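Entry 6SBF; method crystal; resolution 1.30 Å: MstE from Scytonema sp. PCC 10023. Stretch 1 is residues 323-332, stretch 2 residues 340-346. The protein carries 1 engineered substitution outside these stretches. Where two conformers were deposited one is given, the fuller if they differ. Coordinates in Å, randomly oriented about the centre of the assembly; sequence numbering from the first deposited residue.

Stretch 1, residues 323-332: QFPHWRYYDE
Stretch 2 340-346: EGSIIFD

What fixes the register of the two segments? They run as a short parallel pair of strands, with Arg328 beside Ser342 (CA to CA 4.8 Å) and Tyr329 beside Ile343 (CA to CA 4.7 Å). Three backbone hydrogen bonds hold them: Arg328 N donates to Gly341 O at 3.3 Å, Ile343 N to Arg328 O at 2.8 Å, and Tyr330 N to Ile343 O at 2.9 Å. Arg328 (phi/psi -129/155) and Tyr329 (-85/117) are extended, as are Ser342 (-121/165) and Ile343 (-118/133).

Why does Ile343 cover the most surface? Its side chain, chi1 m and chi2 t, shares a sheet face with Tyr329 and lies among aromatic neighbours. Ile343 CD1 sits over one face of the Tyr329 ring, 4.2 Å from the centroid, a CH-pi contact, while Ile343 CG2 is 3.6 Å from Tyr329 CE2. The same CD1 of Ile343 packs 3.7 Å from Trp327 CB. Tyr329 and Trp327 both have chi1 m.

How does Gly341 fit where the strands begin to pair? At phi/psi 79/14, a conformation that favours glycine, Gly341 CA lies 3.7 Å from Phe324 CE2; an ideal CB on Gly341 would come 3.3 Å from Phe324 CZ, which is tight. Phe324 has chi1 t. Gly341 O also receives a CA-H...O contact from Trp327 CA at 3.5 Å, and water 1 donates to both Gly341 O and His326 O, each at 2.9 Å.

What happens where stretch 1 leaves the strand? Tyr330 to Glu332 form a 3-10 segment (phi/psi -50/-44, -72/-12 and -98/-13), closed by Glu332 N donating to Tyr329 O at 2.9 Å. Tyr330, chi1 t, places its CB 3.9 Å from Ile344 CG2. Water 2 links the ends, donating to Asp331 OD2 at 2.7 Å and accepting from Phe345 N at 3.1 Å.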

ATOM      1  N   GLN A 323     -16.576  10.844   1.389  1.00 16.37           N
ATOM      2  CA  GLN A 323     -17.923  11.465   1.353  1.00 17.83           C
ATOM      3  C   GLN A 323     -18.309  11.791  -0.094  1.00 15.29           C
ATOM      4  O   GLN A 323     -19.229  12.556  -0.271  1.00 15.98           O
ATOM      5  CB  GLN A 323     -17.960  12.690   2.287  1.00 20.38           C
ATOM      6  CG  GLN A 323     -17.999  12.308   3.764  1.00 27.40           C
ATOM      7  CD  GLN A 323     -17.989  13.524   4.669  1.00 40.53           C
ATOM      8  OE1 GLN A 323     -17.042  14.313   4.699  1.00 52.86           O
ATOM      9  NE2 GLN A 323     -19.055  13.682   5.425  1.00 57.32           N
ATOM     10  N   PHE A 324     -17.622  11.225  -1.092  1.00 14.70           N
ATOM     11  CA  PHE A 324     -17.953  11.402  -2.526  1.00 15.11           C
ATOM     12  C   PHE A 324     -18.684  10.163  -3.005  1.00 15.04           C
ATOM     13  O   PHE A 324     -18.136   9.060  -3.061  1.00 16.16           O
ATOM     14  CB  PHE A 324     -16.653  11.592  -3.296  1.00 15.29           C
ATOM     15  CG  PHE A 324     -16.800  11.897  -4.765  1.00 15.49           C
ATOM     16  CD1 PHE A 324     -17.087  13.180  -5.208  1.00 16.10           C
ATOM     17  CD2 PHE A 324     -16.659  10.900  -5.701  1.00 15.90           C
ATOM     18  CE1 PHE A 324     -17.174  13.451  -6.568  1.00 18.59           C
ATOM     19  CE2 PHE A 324     -16.704  11.163  -7.054  1.00 18.06           C
ATOM     20  CZ  PHE A 324     -17.017  12.430  -7.487  1.00 17.61           C
ATOM     21  N   PRO A 325     -19.998  10.292  -3.312  1.00 14.38           N
ATOM     22  CA  PRO A 325     -20.780   9.084  -3.579  1.00 15.22           C
ATOM     23  C   PRO A 325     -20.787   8.663  -5.034  1.00 17.50           C
ATOM     24  O   PRO A 325     -21.428   7.655  -5.322  1.00 18.22           O
ATOM     25  CB  PRO A 325     -22.179   9.477  -3.111  1.00 15.95           C
ATOM     26  CG  PRO A 325     -22.246  10.967  -3.354  1.00 15.24           C
ATOM     27  CD  PRO A 325     -20.856  11.465  -3.035  1.00 14.81           C
ATOM     28  N   HIS A 326     -20.022   9.433  -5.853  1.00 16.92           N
ATOM     29  CA  HIS A 326     -20.166   9.390  -7.319  1.00 16.05           C
ATOM     30  C   HIS A 326     -19.151   8.523  -8.042  1.00 16.82           C
ATOM     31  O   HIS A 326     -19.107   8.537  -9.292  1.00 19.57           O
ATOM     32  CB  HIS A 326     -20.151  10.820  -7.887  1.00 17.38           C
ATOM     33  CG  HIS A 326     -21.057  11.783  -7.209  1.00 17.75           C
ATOM     34  ND1 HIS A 326     -22.434  11.678  -7.246  1.00 17.98           N
ATOM     35  CD2 HIS A 326     -20.759  12.880  -6.474  1.00 19.23           C
ATOM     36  CE1 HIS A 326     -22.940  12.689  -6.566  1.00 17.66           C
ATOM     37  NE2 HIS A 326     -21.938  13.470  -6.080  1.00 18.04           N
ATOM     38  N   TRP A 327     -18.320   7.813  -7.350  1.00 17.39           N
ATOM     39  CA  TRP A 327     -17.214   7.043  -7.946  1.00 17.11           C
ATOM     40  C   TRP A 327     -17.754   6.167  -9.055  1.00 17.86           C
ATOM     41  O   TRP A 327     -18.755   5.450  -8.847  1.00 21.84           O
ATOM     42  CB  TRP A 327     -16.439   6.167  -6.951  1.00 21.38           C
ATOM     43  CG  TRP A 327     -15.822   6.933  -5.832  1.00 20.00           C
ATOM     44  CD1 TRP A 327     -16.158   6.955  -4.509  1.00 18.86           C
ATOM     45  CD2 TRP A 327     -14.704   7.807  -5.967  1.00 16.16           C
ATOM     46  NE1 TRP A 327     -15.346   7.831  -3.845  1.00 19.55           N
ATOM     47  CE2 TRP A 327     -14.452   8.365  -4.705  1.00 16.32           C
ATOM     48  CE3 TRP A 327     -13.898   8.184  -7.059  1.00 16.23           C
ATOM     49  CZ2 TRP A 327     -13.481   9.317  -4.490  1.00 18.77           C
ATOM     50  CZ3 TRP A 327     -12.973   9.162  -6.848  1.00 16.85           C
ATOM     51  CH2 TRP A 327     -12.744   9.689  -5.581  1.00 18.31           C
ATOM     52  N   ARG A 328     -17.014   6.155 -10.150  1.00 21.01           N
ATOM     53  CA  ARG A 328     -17.212   5.202 -11.239  1.00 22.88           C
ATOM     54  C   ARG A 328     -15.859   4.556 -11.573  1.00 19.28           C
ATOM     55  O   ARG A 328     -14.845   5.195 -11.355  1.00 19.98           O
ATOM     56  CB  ARG A 328     -17.707   5.925 -12.487  1.00 23.92           C
ATOM     57  CG  ARG A 328     -19.098   6.538 -12.333  1.00 31.34           C
ATOM     58  CD  ARG A 328     -19.581   7.138 -13.629  1.00 34.31           C
ATOM     59  NE  ARG A 328     -18.745   8.265 -14.030  1.00 41.32           N
ATOM     60  CZ  ARG A 328     -18.847   8.835 -15.221  1.00 50.20           C
ATOM     61  NH1 ARG A 328     -18.063   9.845 -15.562  1.00 56.45           N
ATOM     62  NH2 ARG A 328     -19.756   8.382 -16.059  1.00 44.33           N
ATOM     63  N   TYR A 329     -15.897   3.373 -12.130  1.00 17.71           N
ATOM     64  CA  TYR A 329     -14.684   2.638 -12.534  1.00 16.73           C
ATOM     65  C   TYR A 329     -14.322   3.132 -13.933  1.00 17.19           C
ATOM     66  O   TYR A 329     -15.155   3.038 -14.831  1.00 20.13           O
ATOM     67  CB  TYR A 329     -14.893   1.126 -12.415  1.00 18.87           C
ATOM     68  CG  TYR A 329     -15.027   0.761 -10.955  1.00 18.84           C
ATOM     69  CD1 TYR A 329     -16.250   0.853 -10.316  1.00 21.24           C
ATOM     70  CD2 TYR A 329     -13.899   0.419 -10.220  1.00 18.21           C
ATOM     71  CE1 TYR A 329     -16.350   0.595  -8.959  1.00 22.33           C
ATOM     72  CE2 TYR A 329     -13.977   0.168  -8.864  1.00 19.67           C
ATOM     73  CZ  TYR A 329     -15.208   0.263  -8.250  1.00 20.99           C
ATOM     74  OH  TYR A 329     -15.343   0.050  -6.905  1.00 22.08           O
ATOM     75  N   TYR A 330     -13.168   3.751 -14.099  1.00 18.47           N
ATOM     76  CA  TYR A 330     -12.732   4.438 -15.342  1.00 18.17           C
ATOM     77  C   TYR A 330     -12.921   3.512 -16.545  1.00 18.11           C
ATOM     78  O   TYR A 330     -13.487   3.928 -17.577  1.00 21.56           O
ATOM     79  CB  TYR A 330     -11.272   4.882 -15.261  1.00 19.71           C
ATOM     80  CG  TYR A 330     -10.840   5.667 -16.473  1.00 20.77           C
ATOM     81  CD1 TYR A 330     -11.107   7.019 -16.549  1.00 21.63           C
ATOM     82  CD2 TYR A 330     -10.089   5.084 -17.480  1.00 24.15           C
ATOM     83  CE1 TYR A 330     -10.716   7.786 -17.632  1.00 24.26           C
ATOM     84  CE2 TYR A 330      -9.685   5.830 -18.574  1.00 26.10           C
ATOM     85  CZ  TYR A 330      -9.996   7.180 -18.645  1.00 28.16           C
ATOM     86  OH  TYR A 330      -9.554   7.890 -19.712  1.00 36.06           O
ATOM     87  N   ASP A 331     -12.539   2.249 -16.398  1.00 21.10           N
ATOM     88  CA  ASP A 331     -12.563   1.320 -17.546  1.00 23.47           C
ATOM     89  C   ASP A 331     -14.000   0.951 -17.934  1.00 24.97           C
ATOM     90  O   ASP A 331     -14.211   0.463 -19.029  1.00 32.65           O
ATOM     91  CB  ASP A 331     -11.759   0.073 -17.238  1.00 31.95           C
ATOM     92  CG  ASP A 331     -10.271   0.351 -17.368  1.00 46.51           C
ATOM     93  OD1 ASP A 331      -9.885   1.108 -18.295  1.00 62.77           O
ATOM     94  OD2 ASP A 331      -9.527  -0.138 -16.510  1.00 89.42           O
ATOM     95  N   GLU A 332     -14.988   1.256 -17.124  1.00 24.12           N
ATOM     96  CA  GLU A 332     -16.410   0.920 -17.374  1.00 27.00           C
ATOM     97  C   GLU A 332     -17.191   2.099 -17.961  1.00 27.90           C
ATOM     98  O   GLU A 332     -18.390   1.909 -18.263  1.00 34.12           O
ATOM     99  CB  GLU A 332     -17.050   0.512 -16.053  1.00 28.16           C
ATOM    100  CG  GLU A 332     -16.442  -0.740 -15.497  1.00 27.38           C
ATOM    101  CD  GLU A 332     -17.006  -1.248 -14.206  1.00 34.83           C
ATOM    102  OE1 GLU A 332     -16.424  -2.199 -13.721  1.00 40.23           O
ATOM    103  OE2 GLU A 332     -18.003  -0.668 -13.682  1.00 44.26           O
ATOM    104  N   GLU A 340     -11.010  12.414 -12.953  1.00 19.65           N
ATOM    105  CA  GLU A 340     -11.547  12.940 -11.691  1.00 19.55           C
ATOM    106  C   GLU A 340     -12.892  12.276 -11.445  1.00 19.63           C
ATOM    107  O   GLU A 340     -13.740  12.239 -12.349  1.00 20.04           O
ATOM    108  CB  GLU A 340     -11.671  14.452 -11.672  1.00 24.59           C
ATOM    109  CG  GLU A 340     -10.348  15.160 -11.863  1.00 27.33           C
ATOM    110  CD  GLU A 340      -9.881  15.316 -13.305  1.00 42.19           C
ATOM    111  OE1 GLU A 340      -8.752  15.758 -13.453  1.00 59.52           O
ATOM    112  OE2 GLU A 340     -10.603  14.942 -14.262  1.00 36.23           O
ATOM    113  N   GLY A 341     -13.044  11.764 -10.233  1.00 16.57           N
ATOM    114  CA  GLY A 341     -14.231  11.039  -9.805  1.00 18.84           C
ATOM    115  C   GLY A 341     -14.262   9.622 -10.279  1.00 17.09           C
ATOM    116  O   GLY A 341     -15.296   8.972 -10.104  1.00 20.17           O
ATOM    117  N   SER A 342     -13.138   9.105 -10.755  1.00 16.32           N
ATOM    118  CA  SER A 342     -13.063   7.702 -11.216  0.50 16.18           C
ATOM    119  C   SER A 342     -12.021   6.897 -10.436  1.00 14.30           C
ATOM    120  O   SER A 342     -11.220   7.496  -9.697  1.00 15.70           O
ATOM    121  CB  SER A 342     -12.801   7.652 -12.692  0.50 16.78           C
ATOM    122  OG  SER A 342     -11.409   7.741 -12.939  0.50 17.64           O
ATOM    123  N   ILE A 343     -12.150   5.600 -10.608  1.00 14.70           N
ATOM    124  CA  ILE A 343     -11.296   4.606  -9.967  1.00 14.89           C
ATOM    125  C   ILE A 343     -10.578   3.847 -11.067  1.00 15.30           C
ATOM    126  O   ILE A 343     -11.214   3.340 -12.004  1.00 17.01           O
ATOM    127  CB  ILE A 343     -12.141   3.698  -9.069  1.00 14.67           C
ATOM    128  CG1 ILE A 343     -12.828   4.478  -7.974  1.00 16.00           C
ATOM    129  CG2 ILE A 343     -11.324   2.563  -8.499  1.00 16.55           C
ATOM    130  CD1 ILE A 343     -13.796   3.646  -7.134  1.00 19.84           C
ATOM    131  N   ILE A 344      -9.278   3.686 -10.882  1.00 15.05           N
ATOM    132  CA  ILE A 344      -8.448   2.791 -11.717  1.00 15.86           C
ATOM    133  C   ILE A 344      -7.941   1.611 -10.899  1.00 14.73           C
ATOM    134  O   ILE A 344      -8.032   1.617  -9.684  1.00 16.49           O
ATOM    135  CB  ILE A 344      -7.347   3.614 -12.401  1.00 17.41           C
ATOM    136  CG1 ILE A 344      -6.300   4.145 -11.431  1.00 18.53           C
ATOM    137  CG2 ILE A 344      -7.963   4.713 -13.262  1.00 20.51           C
ATOM    138  CD1 ILE A 344      -5.065   4.552 -12.152  1.00 22.45           C
ATOM    139  N   PHE A 345      -7.393   0.639 -11.594  1.00 14.78           N
ATOM    140  CA  PHE A 345      -6.845  -0.545 -10.909  1.00 14.36           C
ATOM    141  C   PHE A 345      -5.515  -0.953 -11.545  1.00 14.02           C
ATOM    142  O   PHE A 345      -5.063  -0.404 -12.551  1.00 14.38           O
ATOM    143  CB  PHE A 345      -7.869  -1.691 -10.889  1.00 16.81           C
ATOM    144  CG  PHE A 345      -8.198  -2.261 -12.237  1.00 20.79           C
ATOM    145  CD1 PHE A 345      -7.591  -3.362 -12.745  1.00 26.48           C
ATOM    146  CD2 PHE A 345      -9.290  -1.741 -12.943  1.00 26.53           C
ATOM    147  CE1 PHE A 345      -7.921  -3.888 -13.974  1.00 31.51           C
ATOM    148  CE2 PHE A 345      -9.625  -2.270 -14.180  1.00 31.16           C
ATOM    149  CZ  PHE A 345      -8.955  -3.360 -14.663  1.00 35.99           C
ATOM    150  N   ASP A 346      -4.920  -1.923 -10.892  1.00 12.51           N
ATOM    151  CA  ASP A 346      -3.611  -2.472 -11.284  1.00 12.84           C
ATOM    152  C   ASP A 346      -3.801  -3.506 -12.380  1.00 12.03           C
ATOM    153  O   ASP A 346      -3.958  -4.698 -12.119  1.00 13.76           O
ATOM    154  CB  ASP A 346      -2.923  -3.058 -10.071  1.00 12.75           C
ATOM    155  CG  ASP A 346      -3.729  -4.114  -9.301  1.00 12.60           C
ATOM    156  OD1 ASP A 346      -4.956  -3.958  -9.080  1.00 13.30           O
ATOM    157  OD2 ASP A 346      -3.078  -5.101  -8.853  1.00 13.96           O
TER
HETATM  158  O   HOH W   1     -17.655  10.207 -11.143  1.00 39.00           O
HETATM  159  O   HOH W   2      -8.119   1.046 -14.582  1.00 21.53           O
HETATM  160  O   HOH W   3     -10.963   1.328 -14.052  1.00 23.23           O